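Long-range contacts in nitrilotriacetate monooxygenase (Burkholderia pseudomallei, PDB 3SDO), which probably acts as an FMN-dependent monooxygenase of the bacterial luciferase-like family, using molecular oxygen to oxidise an organic substrate: residues 61-66 against 134-139; 116-121 against 204-209; 233-238 against 268-273; 378-383 against 417-422. All coordinates share one frame; numbering follows the deposited sequence.

Overall arrangement
Contact 3 lies nearest the middle of the chain, where strands 235-238 and 268-277 pair in the parallel sheet of the TIM-barrel fold; the others join loops and helices around it. Contacts 1 and 2 interleave along the sequence, and contacts 3 and 4 follow in series. The centres of contacts 1 and 4 are about 39 Å apart, on opposite sides of the chain's centre. Contacts 3 and 4 touch, Ile273 CD1 lying 3.6 Å from Met382 CE where helix 375-387 packs on the sheet. Contacts 1 and 2 both border the second subunit: Ser62 of contact 1 meets Asn205 of that subunit, so the two regions meet across the dimer.

Contact 1 of 4, residues 61-66 against 134-139; sequences DSAYVT and EGTGKN
Asn139 ND2 donates to Ala63 O at 2.9 Å and to a water that also accepts from Val65 N. The direct bond is fairly straight (158°), and Ala63 O lies in the plane of the Asn139 amide, the geometry an amide N-H prefers. An asparagine suits this place because its other end is used too, OD1 accepting from Gly202 N of the second subunit. A second water accepts from Ala63 N and donates to Thr136 OG1, 2.7 Å from each, while that hydroxyl also bonds to Ile133 O.

The ring of Tyr64 lies over the backbone of the opposite loop, at Gly135. Its CG is anti to the backbone N (chi1 -173°), starting the side chain toward Gly135. Gly135 CA sits 3.9 Å from the ring centroid and almost on its normal, a CH-pi contact, while Thr136 N is over the same face, offset toward the rim. Glycine suits this place: it has no CB to press on the ring, and its backbone angles bring that position against the preceding carbonyl oxygen. Asn139 ND2 approaches the ring's edge, 3.8 Å from Tyr64 CD1, and the Lys138 CD methylene lies 4.0 Å from Tyr64 OH.

Both segments lie in the connections that follow parallel strands 56-59 and 124-129, the second with a 3-10 turn at 136-139. Such loops at the C-terminal ends of the strands typically form the active-site rim of a TIM barrel, consistent with Asp61 and nearby His147 being predicted FMN ligands.

Contact 2 of 4, residues 116-121 against 204-209; sequences LDLISG and LNIRRS
Ser209 OG and Asp117 OD2 make the tight end of this contact, a very short hydrogen bond of 2.5 Å given by the serine to the carboxylate. OG stands between the backbone N and the carbonyl carbon (chi1 75°), where it meets OD2; Ser209 CB also lies close, 3.4 Å from Asp117 CG. Both polar groups are buried and have further partners: Asp117 OD1 accepts from Ala124 N and Gln211 NE2, and Ser209 OG is also bonded to Gln211 N. Several donors around one carboxylate would favour its charged form, and probably help to make a buried aspartate tolerable.

Asp117 and Leu118 belong to the last turn of helix 106-119, a barrel helix that follows strand 94-100 and leads into strand 124-129. It closes in a Schellman motif, with Gly121 taking the positive phi and Gly121 N returning to Leu118 O at 3.2 Å.

On the looser side, where Leu118 and Arg207 are partly exposed, Leu118 reaches across with its two methyls. Leu118 CD1 lies 3.9 Å from Arg207 CG, the two side chains crossing at about a right angle, and Leu118 CD2 slides past Ile206 with 4.1 Å to its CD1. Arg207 offers its methylenes here and bends at chi3 so that NE donates to Arg208 O at 2.8 Å, in the carbonyl plane. Phe77 of the second subunit packs on Leu118 from outside the two segments.

Contact 3 of 4, residues 233-238 against 268-273; sequences ADAVFS and KVFPGI
Phe237 and Phe270 stand side by side on neighbouring strands, CB atoms 4.4 Å apart, yet their rings part company. Phe237 CG sits between its backbone N and carbonyl carbon (chi1 61°), whereas Phe270 CG is anti to its carbonyl carbon (chi1 -63°), beside the backbone N. The Phe270 ring lies on the Ala235 side, with CE2 4.2 Å from Ala235 CB; a residue as small as alanine leaves room for the ring. These side chains and the start of Lys268 share one face of the sheet. Val236, Val269, Ser238 and Pro271 occupy the other, where Ser238 OG lies 3.6 Å from Pro271 CB.

The backbones run parallel, their axes 24° apart. Lys268 O accepts from Val236 N at 2.7 Å, and Val236 O from Phe270 N at 2.8 Å, both donors nearly along the C=O axis. The ladder is bent farther on: Gly272 N reaches Ser238 O at 3.0 Å from above the carbonyl plane. A proline fits at 271 because its nitrogen is turned from this partner strand.

Strands 235-238 and 268-277, with helix 243-259 as the crossover between them, form a beta-alpha-beta unit of the TIM barrel, and that helix covers the valine face through Phe249, Tyr250 and Val253. On the phenylalanine face the Phe237 ring meets Phe58 of strand 56-59 and the side chain touches Met395, while strands 215-218 and 393-396 continue the sheet on either side.

Contact 4 of 4, residues 378-383 against 417-422; sequences VASEMI and SARGYF
A helix meets the turn that ends another helix here, one of the peripheral contacts of the barrel: Ile383 and Ser380 of helix 375-387 receive Tyr421 and Arg419, which follow helix 401-418. That helix finishes in a Schellman motif, and Gly420 at positive phi turns the chain between Arg419 and Tyr421, which face the same neighbour.

Ile383 lies across the Tyr421 ring, the two side chains at about a right angle. Its CG1 rides 3.6 Å above the middle of the ring in a CH-pi contact, and Ile383 CG2, on the same face, is 3.6 Å from Tyr421 CZ. A branched side chain suits this flat target, since its methyl and methylene can lie over the ring together. Ile383 CD1 goes on to the face of the Arg419 guanidinium, 3.5 Å from NE and toward its rim.

The edge of that guanidinium makes the polar bonds. Arg419 NH2 and NH1 both donate to Ser380 OG, at 2.8 Å and 3.0 Å, with the oxygen in the guanidinium plane. The hydroxyl bonds to Glu376 O in the helix turn before, and Arg419 NH1 also forms a salt bridge with Glu376.

The buried Tyr421 OH likewise is bonded, to Asp387, Ser4 and Thr6. Hydrophobic faces thus cover one another while every polar tip described finds partners, and Glu376 probably helps to keep the arginine's positive charge stable at this partly exposed edge.

Contact 1 of 4, residues 61-66 against 134-139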
loop_
_atom_site.group_PDB
_atom_site.type_symbol
_atom_site.label_atom_id
_atom_site.label_comp_id
_atom_site.label_asym_id
_atom_site.label_seq_id
_atom_site.Cartn_x
_atom_site.Cartn_y
_atom_site.Cartn_z
ATOM N N ASP A 61 -6.125 -7.297 6.830
ATOM C CA ASP A 61 -4.749 -7.664 6.540
ATOM C C ASP A 61 -4.149 -8.673 7.508
ATOM O O ASP A 61 -4.658 -8.858 8.626
ATOM C CB ASP A 61 -3.891 -6.406 6.521
ATOM C CG ASP A 61 -2.633 -6.576 5.700
ATOM O OD1 ASP A 61 -2.720 -7.194 4.606
ATOM O OD2 ASP A 61 -1.579 -6.089 6.155
ATOM N N SER A 62 -3.082 -9.319 7.047
ATOM C CA SER A 62 -2.240 -10.181 7.863
ATOM C C SER A 62 -0.802 -10.082 7.381
ATOM O O SER A 62 -0.543 -9.656 6.253
ATOM C CB SER A 62 -2.721 -11.636 7.778
ATOM O OG SER A 62 -2.669 -12.114 6.431
ATOM N N ALA A 63 0.138 -10.478 8.239
ATOM C CA ALA A 63 1.553 -10.452 7.877
ATOM C C ALA A 63 2.289 -11.671 8.427
ATOM O O ALA A 63 3.420 -11.559 8.877
ATOM C CB ALA A 63 2.203 -9.166 8.364
ATOM N N TYR A 64 1.639 -12.827 8.353
ATOM C CA TYR A 64 2.180 -14.082 8.886
ATOM C C TYR A 64 1.524 -15.244 8.175
ATOM O O TYR A 64 0.302 -15.257 7.990
ATOM C CB TYR A 64 1.963 -14.200 10.399
ATOM C CG TYR A 64 2.661 -15.395 11.006
ATOM C CD1 TYR A 64 4.054 -15.470 11.019
ATOM C CD2 TYR A 64 1.940 -16.456 11.554
ATOM C CE1 TYR A 64 4.708 -16.558 11.565
ATOM C CE2 TYR A 64 2.600 -17.564 12.102
ATOM C CZ TYR A 64 3.986 -17.598 12.099
ATOM O OH TYR A 64 4.674 -18.682 12.617
ATOM N N VAL A 65 2.351 -16.207 7.781
ATOM C CA VAL A 65 1.926 -17.368 7.008
ATOM C C VAL A 65 2.545 -18.606 7.579
ATOM O O VAL A 65 3.707 -18.569 8.003
ATOM C CB VAL A 65 2.429 -17.284 5.537
ATOM C CG1 VAL A 65 2.199 -18.609 4.777
ATOM C CG2 VAL A 65 1.771 -16.184 4.848
ATOM N N THR A 66 1.761 -19.688 7.608
ATOM C CA THR A 66 2.283 -21.048 7.807
ATOM C C THR A 66 1.641 -21.959 6.762
ATOM O O THR A 66 0.648 -21.590 6.143
ATOM C CB THR A 66 1.948 -21.637 9.207
ATOM O OG1 THR A 66 0.603 -22.137 9.203
ATOM C CG2 THR A 66 2.116 -20.612 10.314
ATOM N N GLU A 134 -0.843 -14.530 16.145
ATOM C CA GLU A 134 0.284 -15.052 16.901
ATOM C C GLU A 134 1.352 -15.549 15.927
ATOM O O GLU A 134 1.039 -16.318 15.013
ATOM C CB GLU A 134 -0.139 -16.194 17.855
ATOM C CG GLU A 134 0.801 -16.342 19.064
ATOM C CD GLU A 134 0.763 -17.704 19.735
ATOM O OE1 GLU A 134 -0.010 -18.596 19.304
ATOM O OE2 GLU A 134 1.523 -17.880 20.723
ATOM N N GLY A 135 2.592 -15.094 16.123
ATOM C CA GLY A 135 3.708 -15.423 15.229
ATOM C C GLY A 135 4.170 -14.282 14.322
ATOM O O GLY A 135 5.292 -14.306 13.818
ATOM N N THR A 136 3.310 -13.287 14.091
ATOM C CA THR A 136 3.639 -12.153 13.229
ATOM C C THR A 136 4.974 -11.512 13.562
ATOM O O THR A 136 5.731 -11.169 12.670
ATOM C CB THR A 136 2.534 -11.071 13.273
ATOM O OG1 THR A 136 1.270 -11.683 12.980
ATOM C CG2 THR A 136 2.809 -9.926 12.231
ATOM N N GLY A 137 5.250 -11.360 14.855
ATOM C CA GLY A 137 6.493 -10.771 15.342
ATOM C C GLY A 137 7.752 -11.442 14.824
ATOM O O GLY A 137 8.792 -10.809 14.724
ATOM N N LYS A 138 7.635 -12.717 14.459
ATOM C CA LYS A 138 8.725 -13.467 13.847
ATOM C C LYS A 138 9.165 -12.911 12.480
ATOM O O LYS A 138 10.271 -13.218 12.023
ATOM C CB LYS A 138 8.349 -14.966 13.710
ATOM C CG LYS A 138 8.298 -15.706 15.029
ATOM C CD LYS A 138 7.591 -17.060 14.906
ATOM C CE LYS A 138 7.922 -17.947 16.091
ATOM N NZ LYS A 138 6.845 -18.917 16.394
ATOM N N ASN A 139 8.302 -12.123 11.832
ATOM C CA ASN A 139 8.663 -11.458 10.576
ATOM C C ASN A 139 9.259 -10.066 10.750
ATOM O O ASN A 139 9.553 -9.398 9.757
ATOM C CB ASN A 139 7.457 -11.426 9.625
ATOM C CG ASN A 139 7.146 -12.789 9.084
ATOM O OD1 ASN A 139 8.047 -13.612 8.967
ATOM N ND2 ASN A 139 5.880 -13.046 8.749
HETATM O O HOH W 1 -0.286 -10.815 10.906
HETATM O O HOH W 2 5.179 -15.693 7.804
#

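Contact 2 of 4, residues 116-121 against 204-209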
loop_
_atom_site.group_PDB
_atom_site.type_symbol
_atom_site.label_atom_id
_atom_site.label_comp_id
_atom_site.label_asym_id
_atom_site.label_seq_id
_atom_site.Cartn_x
_atom_site.Cartn_y
_atom_site.Cartn_z
ATOM N N LEU A 116 -2.525 8.227 0.277
ATOM C CA LEU A 116 -3.778 7.612 -0.180
ATOM C C LEU A 116 -4.949 8.596 -0.045
ATOM O O LEU A 116 -5.757 8.752 -0.976
ATOM C CB LEU A 116 -4.059 6.311 0.593
ATOM C CG LEU A 116 -5.429 5.637 0.444
ATOM C CD1 LEU A 116 -5.606 5.113 -1.013
ATOM C CD2 LEU A 116 -5.608 4.511 1.499
ATOM N N ASP A 117 -5.016 9.289 1.083
ATOM C CA ASP A 117 -6.094 10.246 1.350
ATOM C C ASP A 117 -6.075 11.392 0.361
ATOM O O ASP A 117 -7.145 11.812 -0.103
ATOM C CB ASP A 117 -6.008 10.798 2.791
ATOM C CG ASP A 117 -7.383 11.122 3.420
ATOM O OD1 ASP A 117 -8.429 10.611 2.981
ATOM O OD2 ASP A 117 -7.385 11.887 4.396
ATOM N N LEU A 118 -4.880 11.913 0.031
ATOM C CA LEU A 118 -4.785 13.039 -0.896
ATOM C C LEU A 118 -5.105 12.598 -2.344
ATOM O O LEU A 118 -5.837 13.264 -3.066
ATOM C CB LEU A 118 -3.412 13.673 -0.818
ATOM C CG LEU A 118 -3.280 15.096 -1.335
ATOM C CD1 LEU A 118 -4.107 16.079 -0.475
ATOM C CD2 LEU A 118 -1.807 15.510 -1.355
ATOM N N ILE A 119 -4.567 11.451 -2.750
ATOM C CA ILE A 119 -4.803 10.932 -4.096
ATOM C C ILE A 119 -6.291 10.667 -4.322
ATOM O O ILE A 119 -6.820 10.939 -5.413
ATOM C CB ILE A 119 -4.001 9.635 -4.351
ATOM C CG1 ILE A 119 -2.511 9.963 -4.454
ATOM C CG2 ILE A 119 -4.524 8.933 -5.652
ATOM C CD1 ILE A 119 -1.544 8.748 -4.305
ATOM N N SER A 120 -6.950 10.157 -3.277
ATOM C CA SER A 120 -8.337 9.750 -3.331
ATOM C C SER A 120 -9.326 10.891 -3.075
ATOM O O SER A 120 -10.516 10.677 -3.133
ATOM C CB SER A 120 -8.612 8.620 -2.301
ATOM O OG SER A 120 -8.563 9.086 -0.949
ATOM N N GLY A 121 -8.851 12.088 -2.758
ATOM C CA GLY A 121 -9.767 13.205 -2.501
ATOM C C GLY A 121 -10.499 13.096 -1.164
ATOM O O GLY A 121 -11.636 13.573 -1.022
ATOM N N LEU A 204 5.579 16.246 9.152
ATOM C CA LEU A 204 5.292 15.406 7.999
ATOM C C LEU A 204 5.536 16.178 6.704
ATOM O O LEU A 204 5.408 17.420 6.685
ATOM C CB LEU A 204 3.836 14.956 8.057
ATOM C CG LEU A 204 3.479 13.690 7.269
ATOM C CD1 LEU A 204 4.267 12.452 7.766
ATOM C CD2 LEU A 204 1.995 13.412 7.349
ATOM N N ASN A 205 5.851 15.443 5.625
ATOM C CA ASN A 205 6.128 16.039 4.314
ATOM C C ASN A 205 4.985 15.853 3.308
ATOM O O ASN A 205 5.198 15.772 2.099
ATOM C CB ASN A 205 7.476 15.568 3.741
ATOM C CG ASN A 205 7.550 14.074 3.536
ATOM O OD1 ASN A 205 6.625 13.342 3.871
ATOM N ND2 ASN A 205 8.669 13.615 2.985
ATOM N N ILE A 206 3.760 15.830 3.822
ATOM C CA ILE A 206 2.572 15.848 2.973
ATOM C C ILE A 206 1.438 16.534 3.732
ATOM O O ILE A 206 1.355 16.469 4.976
ATOM C CB ILE A 206 2.186 14.442 2.510
ATOM C CG1 ILE A 206 1.044 14.510 1.494
ATOM C CG2 ILE A 206 1.825 13.562 3.723
ATOM C CD1 ILE A 206 0.753 13.163 0.804
ATOM N N ARG A 207 0.588 17.212 2.971
ATOM C CA ARG A 207 -0.488 18.038 3.527
ATOM C C ARG A 207 -1.707 17.205 3.942
ATOM O O ARG A 207 -1.733 15.970 3.765
ATOM C CB ARG A 207 -0.915 19.089 2.498
ATOM C CG ARG A 207 -1.511 18.512 1.202
ATOM C CD ARG A 207 -2.299 19.567 0.488
ATOM N NE ARG A 207 -3.475 19.940 1.279
ATOM C CZ ARG A 207 -4.119 21.090 1.188
ATOM N NH1 ARG A 207 -3.726 22.018 0.316
ATOM N NH2 ARG A 207 -5.177 21.315 1.977
ATOM N N ARG A 208 -2.736 17.910 4.416
ATOM C CA ARG A 208 -3.995 17.310 4.866
ATOM C C ARG A 208 -4.954 17.174 3.674
ATOM O O ARG A 208 -4.824 17.899 2.717
ATOM C CB ARG A 208 -4.603 18.169 5.979
ATOM C CG ARG A 208 -3.649 18.374 7.149
ATOM C CD ARG A 208 -4.183 19.299 8.250
ATOM N NE ARG A 208 -4.930 18.576 9.264
ATOM C CZ ARG A 208 -6.248 18.624 9.459
ATOM N NH1 ARG A 208 -7.024 19.353 8.680
ATOM N NH2 ARG A 208 -6.789 17.890 10.423
ATOM N N SER A 209 -5.896 16.234 3.751
ATOM C CA SER A 209 -6.839 15.920 2.671
ATOM C C SER A 209 -8.119 16.745 2.737
ATOM O O SER A 209 -8.310 17.540 3.658
ATOM C CB SER A 209 -7.222 14.432 2.738
ATOM O OG SER A 209 -8.131 14.175 3.813
#

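Contact 3 of 4, residues 233-238 against 268-273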
loop_
_atom_site.group_PDB
_atom_site.type_symbol
_atom_site.label_atom_id
_atom_site.label_comp_id
_atom_site.label_asym_id
_atom_site.label_seq_id
_atom_site.Cartn_x
_atom_site.Cartn_y
_atom_site.Cartn_z
ATOM N N ALA A 233 -11.368 5.967 18.358
ATOM C CA ALA A 233 -11.944 5.497 17.082
ATOM C C ALA A 233 -13.061 6.407 16.568
ATOM O O ALA A 233 -13.823 6.964 17.360
ATOM C CB ALA A 233 -12.453 4.085 17.237
ATOM N N ASP A 234 -13.164 6.525 15.246
ATOM C CA ASP A 234 -14.322 7.140 14.571
ATOM C C ASP A 234 -15.380 6.097 14.255
ATOM O O ASP A 234 -16.566 6.418 14.152
ATOM C CB ASP A 234 -13.891 7.798 13.265
ATOM C CG ASP A 234 -12.880 8.893 13.484
ATOM O OD1 ASP A 234 -13.181 9.803 14.277
ATOM O OD2 ASP A 234 -11.799 8.860 12.867
ATOM N N ALA A 235 -14.941 4.853 14.067
ATOM C CA ALA A 235 -15.825 3.759 13.696
ATOM C C ALA A 235 -15.241 2.475 14.272
ATOM O O ALA A 235 -14.031 2.296 14.285
ATOM C CB ALA A 235 -15.949 3.648 12.182
ATOM N N VAL A 236 -16.110 1.614 14.783
ATOM C CA VAL A 236 -15.710 0.430 15.475
ATOM C C VAL A 236 -16.485 -0.719 14.904
ATOM O O VAL A 236 -17.684 -0.625 14.708
ATOM C CB VAL A 236 -15.988 0.554 16.993
ATOM C CG1 VAL A 236 -15.486 -0.685 17.743
ATOM C CG2 VAL A 236 -15.339 1.845 17.549
ATOM N N PHE A 237 -15.801 -1.810 14.617
ATOM C CA PHE A 237 -16.491 -2.980 14.167
ATOM C C PHE A 237 -16.267 -4.200 15.050
ATOM O O PHE A 237 -15.539 -4.154 16.046
ATOM C CB PHE A 237 -16.233 -3.224 12.688
ATOM C CG PHE A 237 -14.822 -3.442 12.332
ATOM C CD1 PHE A 237 -14.307 -4.733 12.243
ATOM C CD2 PHE A 237 -14.011 -2.372 12.027
ATOM C CE1 PHE A 237 -12.966 -4.947 11.868
ATOM C CE2 PHE A 237 -12.698 -2.563 11.669
ATOM C CZ PHE A 237 -12.166 -3.860 11.599
ATOM N N SER A 238 -16.978 -5.269 14.706
ATOM C CA SER A 238 -16.840 -6.561 15.359
ATOM C C SER A 238 -17.089 -7.686 14.366
ATOM O O SER A 238 -17.518 -7.447 13.221
ATOM C CB SER A 238 -17.904 -6.693 16.438
ATOM O OG SER A 238 -19.159 -6.801 15.789
ATOM N N LYS A 268 -19.092 5.594 15.264
ATOM C CA LYS A 268 -20.011 4.693 14.593
ATOM C C LYS A 268 -19.719 3.230 14.956
ATOM O O LYS A 268 -18.556 2.798 14.968
ATOM C CB LYS A 268 -19.901 4.872 13.073
ATOM C CG LYS A 268 -20.046 6.312 12.576
ATOM C CD LYS A 268 -21.418 6.911 12.882
ATOM C CE LYS A 268 -21.556 8.225 12.153
ATOM N NZ LYS A 268 -22.828 8.931 12.363
ATOM N N VAL A 269 -20.757 2.453 15.217
ATOM C CA VAL A 269 -20.587 1.030 15.531
ATOM C C VAL A 269 -21.177 0.178 14.412
ATOM O O VAL A 269 -22.375 0.272 14.120
ATOM C CB VAL A 269 -21.217 0.676 16.875
ATOM C CG1 VAL A 269 -21.179 -0.824 17.119
ATOM C CG2 VAL A 269 -20.520 1.438 18.031
ATOM N N PHE A 270 -20.327 -0.658 13.811
ATOM C CA PHE A 270 -20.648 -1.454 12.622
ATOM C C PHE A 270 -20.373 -2.950 12.848
ATOM O O PHE A 270 -19.276 -3.442 12.574
ATOM C CB PHE A 270 -19.802 -0.950 11.441
ATOM C CG PHE A 270 -20.085 0.492 11.041
ATOM C CD1 PHE A 270 -21.351 1.070 11.208
ATOM C CD2 PHE A 270 -19.100 1.259 10.477
ATOM C CE1 PHE A 270 -21.590 2.394 10.802
ATOM C CE2 PHE A 270 -19.339 2.547 10.050
ATOM C CZ PHE A 270 -20.555 3.125 10.211
ATOM N N PRO A 271 -21.353 -3.692 13.369
ATOM C CA PRO A 271 -21.076 -5.115 13.515
ATOM C C PRO A 271 -20.990 -5.791 12.165
ATOM O O PRO A 271 -21.622 -5.341 11.217
ATOM C CB PRO A 271 -22.265 -5.655 14.305
ATOM C CG PRO A 271 -23.219 -4.588 14.410
ATOM C CD PRO A 271 -22.692 -3.327 13.830
ATOM N N GLY A 272 -20.183 -6.840 12.104
ATOM C CA GLY A 272 -20.017 -7.668 10.932
ATOM C C GLY A 272 -21.117 -8.681 10.787
ATOM O O GLY A 272 -21.511 -9.314 11.771
ATOM N N ILE A 273 -21.645 -8.800 9.571
ATOM C CA ILE A 273 -22.689 -9.748 9.273
ATOM C C ILE A 273 -22.428 -10.284 7.889
ATOM O O ILE A 273 -21.746 -9.619 7.078
ATOM C CB ILE A 273 -24.114 -9.131 9.320
ATOM C CG1 ILE A 273 -24.250 -7.948 8.352
ATOM C CG2 ILE A 273 -24.428 -8.669 10.723
ATOM C CD1 ILE A 273 -25.709 -7.447 8.175
#

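Contact 4 of 4, residues 378-383 against 417-422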
loop_
_atom_site.group_PDB
_atom_site.type_symbol
_atom_site.label_atom_id
_atom_site.label_comp_id
_atom_site.label_asym_id
_atom_site.label_seq_id
_atom_site.Cartn_x
_atom_site.Cartn_y
_atom_site.Cartn_z
ATOM N N VAL A 378 -34.554 -10.536 5.929
ATOM C CA VAL A 378 -33.185 -10.145 6.244
ATOM C C VAL A 378 -33.092 -8.634 6.512
ATOM O O VAL A 378 -32.388 -8.192 7.427
ATOM C CB VAL A 378 -32.207 -10.592 5.094
ATOM C CG1 VAL A 378 -30.845 -9.899 5.216
ATOM C CG2 VAL A 378 -32.063 -12.130 5.100
ATOM N N ALA A 379 -33.805 -7.838 5.714
ATOM C CA ALA A 379 -33.888 -6.387 5.952
ATOM C C ALA A 379 -34.518 -6.073 7.317
ATOM O O ALA A 379 -34.031 -5.192 8.034
ATOM C CB ALA A 379 -34.660 -5.668 4.822
ATOM N N SER A 380 -35.585 -6.799 7.663
ATOM C CA SER A 380 -36.255 -6.631 8.939
ATOM C C SER A 380 -35.294 -6.856 10.125
ATOM O O SER A 380 -35.366 -6.137 11.109
ATOM C CB SER A 380 -37.481 -7.543 9.062
ATOM O OG SER A 380 -38.559 -7.074 8.252
ATOM N N GLU A 381 -34.407 -7.844 10.012
ATOM C CA GLU A 381 -33.443 -8.145 11.082
ATOM C C GLU A 381 -32.382 -7.042 11.181
ATOM O O GLU A 381 -32.020 -6.623 12.280
ATOM C CB GLU A 381 -32.794 -9.509 10.830
ATOM C CG GLU A 381 -31.791 -9.946 11.876
ATOM C CD GLU A 381 -32.401 -10.270 13.237
ATOM O OE1 GLU A 381 -33.640 -10.214 13.403
ATOM O OE2 GLU A 381 -31.614 -10.594 14.155
ATOM N N MET A 382 -31.901 -6.556 10.047
ATOM C CA MET A 382 -30.980 -5.408 10.046
ATOM C C MET A 382 -31.627 -4.198 10.684
ATOM O O MET A 382 -30.987 -3.492 11.475
ATOM C CB MET A 382 -30.501 -5.046 8.630
ATOM C CG MET A 382 -29.644 -6.148 7.992
ATOM S SD MET A 382 -29.196 -5.816 6.263
ATOM C CE MET A 382 -28.532 -7.441 5.880
ATOM N N ILE A 383 -32.885 -3.943 10.322
ATOM C CA ILE A 383 -33.643 -2.832 10.901
ATOM C C ILE A 383 -33.774 -3.024 12.398
ATOM O O ILE A 383 -33.614 -2.084 13.165
ATOM C CB ILE A 383 -35.022 -2.684 10.249
ATOM C CG1 ILE A 383 -34.864 -2.063 8.848
ATOM C CG2 ILE A 383 -35.999 -1.882 11.183
ATOM C CD1 ILE A 383 -36.078 -2.248 7.887
ATOM N N SER A 417 -34.184 0.614 1.184
ATOM C CA SER A 417 -34.509 1.931 0.644
ATOM C C SER A 417 -36.031 2.170 0.652
ATOM O O SER A 417 -36.497 3.225 1.085
ATOM C CB SER A 417 -33.961 2.137 -0.794
ATOM O OG SER A 417 -32.548 2.073 -0.838
ATOM N N ALA A 418 -36.790 1.183 0.203
ATOM C CA ALA A 418 -38.248 1.294 0.190
ATOM C C ALA A 418 -38.848 1.520 1.583
ATOM O O ALA A 418 -39.896 2.175 1.703
ATOM C CB ALA A 418 -38.861 0.066 -0.473
ATOM N N ARG A 419 -38.180 1.007 2.622
ATOM C CA ARG A 419 -38.638 1.148 4.001
ATOM C C ARG A 419 -38.036 2.347 4.744
ATOM O O ARG A 419 -38.313 2.531 5.941
ATOM C CB ARG A 419 -38.368 -0.157 4.774
ATOM C CG ARG A 419 -39.056 -1.342 4.115
ATOM C CD ARG A 419 -38.547 -2.718 4.583
ATOM N NE ARG A 419 -38.924 -3.009 5.954
ATOM C CZ ARG A 419 -38.790 -4.199 6.539
ATOM N NH1 ARG A 419 -38.338 -5.272 5.859
ATOM N NH2 ARG A 419 -39.147 -4.329 7.808
ATOM N N GLY A 420 -37.250 3.173 4.045
ATOM C CA GLY A 420 -36.682 4.400 4.653
ATOM C C GLY A 420 -35.441 4.195 5.488
ATOM O O GLY A 420 -35.057 5.058 6.309
ATOM N N TYR A 421 -34.782 3.057 5.266
ATOM C CA TYR A 421 -33.597 2.696 6.015
ATOM C C TYR A 421 -32.300 2.626 5.169
ATOM O O TYR A 421 -31.298 2.089 5.631
ATOM C CB TYR A 421 -33.844 1.369 6.739
ATOM C CG TYR A 421 -34.632 1.473 8.034
ATOM C CD1 TYR A 421 -33.986 1.672 9.237
ATOM C CD2 TYR A 421 -36.007 1.318 8.059
ATOM C CE1 TYR A 421 -34.699 1.748 10.436
ATOM C CE2 TYR A 421 -36.727 1.380 9.256
ATOM C CZ TYR A 421 -36.052 1.596 10.440
ATOM O OH TYR A 421 -36.726 1.661 11.633
ATOM N N PHE A 422 -32.320 3.164 3.949
ATOM C CA PHE A 422 -31.111 3.263 3.118
ATOM C C PHE A 422 -31.282 4.228 1.959
ATOM O O PHE A 422 -32.139 4.034 1.079
ATOM C CB PHE A 422 -30.693 1.895 2.571
ATOM C CG PHE A 422 -29.377 1.917 1.800
ATOM C CD1 PHE A 422 -28.173 2.055 2.470
ATOM C CD2 PHE A 422 -29.351 1.785 0.423
ATOM C CE1 PHE A 422 -26.957 2.080 1.773
ATOM C CE2 PHE A 422 -28.144 1.823 -0.282
ATOM C CZ PHE A 422 -26.944 1.964 0.404
#